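Local coordinates for protein putative hexose oxidase (Nonomuraea sp. ATCC 39727, PDB 5AWV) that probably acts as an FAD-dependent hexose oxidase that oxidises a sugar of glycopeptide antibiotics such as teicoplanin, at residues Y42-K46 with E57-L63. Coordinates in Å, arbitrary orientation, origin at the centre of the assembly. Residues are numbered along the deposited sequence.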
# COMPACT_ATOMS: atom_id res chain seq x y z
N TYR A 42 -4.12 -4.35 23.81
CA TYR A 42 -2.97 -3.44 23.50
C TYR A 42 -1.84 -4.07 22.70
O TYR A 42 -1.38 -3.50 21.68
CB TYR A 42 -2.39 -2.85 24.82
CG TYR A 42 -1.22 -1.93 24.66
CD1 TYR A 42 -1.37 -0.61 24.32
CD2 TYR A 42 0.06 -2.41 24.89
CE1 TYR A 42 -0.25 0.25 24.20
CE2 TYR A 42 1.18 -1.58 24.77
CZ TYR A 42 1.01 -0.25 24.43
OH TYR A 42 2.15 0.54 24.31
N LEU A 43 -1.34 -5.21 23.17
CA LEU A 43 -0.24 -5.87 22.47
C LEU A 43 -0.57 -6.28 21.01
O LEU A 43 0.30 -6.17 20.15
CB LEU A 43 0.40 -7.04 23.27
CG LEU A 43 1.21 -6.63 24.57
CD1 LEU A 43 1.55 -7.82 25.47
CD2 LEU A 43 2.54 -5.90 24.30
N ASN A 44 -1.75 -6.81 20.75
CA ASN A 44 -2.17 -7.09 19.40
C ASN A 44 -2.03 -5.84 18.54
O ASN A 44 -1.51 -5.92 17.43
CB ASN A 44 -3.59 -7.67 19.31
CG ASN A 44 -3.65 -9.15 19.75
OD1 ASN A 44 -2.64 -9.76 20.15
ND2 ASN A 44 -4.74 -9.74 19.52
N LEU A 45 -2.56 -4.74 19.04
CA LEU A 45 -2.59 -3.54 18.25
C LEU A 45 -1.21 -2.90 18.05
O LEU A 45 -0.93 -2.41 16.96
CB LEU A 45 -3.59 -2.57 18.78
CG LEU A 45 -5.02 -3.08 18.72
CD1 LEU A 45 -5.98 -2.17 19.47
CD2 LEU A 45 -5.47 -3.19 17.27
N LYS A 46 -0.36 -3.05 19.08
CA LYS A 46 0.99 -2.49 19.09
C LYS A 46 1.81 -3.28 18.10
O LYS A 46 2.83 -2.80 17.57
CB LYS A 46 1.59 -2.63 20.51
CG LYS A 46 2.92 -1.92 20.77
CD LYS A 46 3.48 -2.33 22.14
CE LYS A 46 4.42 -3.47 22.00
NZ LYS A 46 5.68 -2.93 21.42
N GLU A 57 6.04 1.89 21.74
CA GLU A 57 5.38 1.69 23.03
C GLU A 57 4.46 2.91 23.23
O GLU A 57 4.78 3.81 23.97
CB GLU A 57 6.47 1.55 24.15
CG GLU A 57 5.94 1.14 25.52
CD GLU A 57 5.30 -0.26 25.52
OE1 GLU A 57 5.84 -1.12 24.77
OE2 GLU A 57 4.27 -0.46 26.24
N PRO A 58 3.34 2.96 22.51
CA PRO A 58 2.53 4.14 22.66
C PRO A 58 1.82 4.22 24.03
O PRO A 58 1.53 3.19 24.63
CB PRO A 58 1.49 4.00 21.52
CG PRO A 58 1.50 2.55 21.21
CD PRO A 58 2.83 2.04 21.47
N ASP A 59 1.49 5.43 24.43
CA ASP A 59 0.64 5.64 25.62
C ASP A 59 -0.71 4.96 25.47
O ASP A 59 -1.24 4.35 26.41
CB ASP A 59 0.42 7.13 25.89
CG ASP A 59 1.73 7.87 26.28
OD1 ASP A 59 2.76 7.24 26.63
OD2 ASP A 59 1.71 9.08 26.23
N TYR A 60 -1.32 5.10 24.28
CA TYR A 60 -2.52 4.35 24.01
C TYR A 60 -2.65 4.16 22.54
O TYR A 60 -1.98 4.89 21.77
CB TYR A 60 -3.81 5.02 24.58
CG TYR A 60 -4.10 6.44 24.21
CD1 TYR A 60 -3.52 7.53 24.94
CD2 TYR A 60 -5.01 6.75 23.19
CE1 TYR A 60 -3.82 8.86 24.58
CE2 TYR A 60 -5.26 8.03 22.85
CZ TYR A 60 -4.67 9.10 23.54
OH TYR A 60 -4.99 10.41 23.10
N ILE A 61 -3.51 3.23 22.15
CA ILE A 61 -3.95 3.10 20.75
C ILE A 61 -5.47 3.41 20.68
O ILE A 61 -6.27 2.82 21.39
CB ILE A 61 -3.58 1.68 20.25
CG1 ILE A 61 -2.09 1.50 20.39
CG2 ILE A 61 -3.99 1.47 18.79
CD1 ILE A 61 -1.54 0.11 20.24
N HIS A 62 -5.86 4.34 19.83
CA HIS A 62 -7.21 4.81 19.72
C HIS A 62 -7.88 4.18 18.52
O HIS A 62 -7.55 4.50 17.32
CB HIS A 62 -7.13 6.33 19.61
CG HIS A 62 -8.26 7.07 20.22
ND1 HIS A 62 -8.17 8.40 20.56
CD2 HIS A 62 -9.53 6.69 20.49
CE1 HIS A 62 -9.33 8.80 21.04
NE2 HIS A 62 -10.18 7.79 21.00
N LEU A 63 -8.81 3.28 18.81
CA LEU A 63 -9.67 2.69 17.78
C LEU A 63 -10.81 3.59 17.49
O LEU A 63 -11.52 4.02 18.42
CB LEU A 63 -10.24 1.35 18.28
CG LEU A 63 -9.26 0.21 18.27
CD1 LEU A 63 -9.78 -0.99 19.08
CD2 LEU A 63 -8.87 -0.26 16.86
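Helix 42-46, a single turn closed by Lys46 N to Tyr42 O at 2.8 Å, runs almost perpendicular to strand 60-63, at 83° with the axes 9.1 Å apart at closest approach. In the FAD-binding domain of this PCMH-type flavoprotein, the pair is a compact example of a short helix laid across a beta-sheet. The strand lies inside a four-stranded mixed sheet, between strands 33-35 and 104-107. The CA-to-CB bonds of Tyr60 and His62 point away from the helix, and their side chains pack on helix 67-80, whereas that of Ile61 points toward it; Leu63 starts sideways. Ile61 CD1 sits against the helical turn, 3.7 Å from Leu45 CB and 3.6 Å from Lys46 N. Leu45 extends the apolar patch, its CD1 4.0 Å from Leu63 CD1, and also touches Leu140 of a second subunit, so the helix borders the subunit interface. Just before the strand, Lys46 CG rests 4.0 Å from Pro58 CD, while the Lys46 ammonium group hydrogen-bonds Gly56 O and makes only a long salt bridge, Lys46 NZ to Glu57 OE1 at 3.8 Å. Tyr42 fastens the loop entering the strand: its CA-to-CB bond points sideways, but the t rotamer carries the ring to Pro58, and Tyr42 OH donates a 2.7 Å hydrogen bond to Pro58 O, which lies near the ring plane.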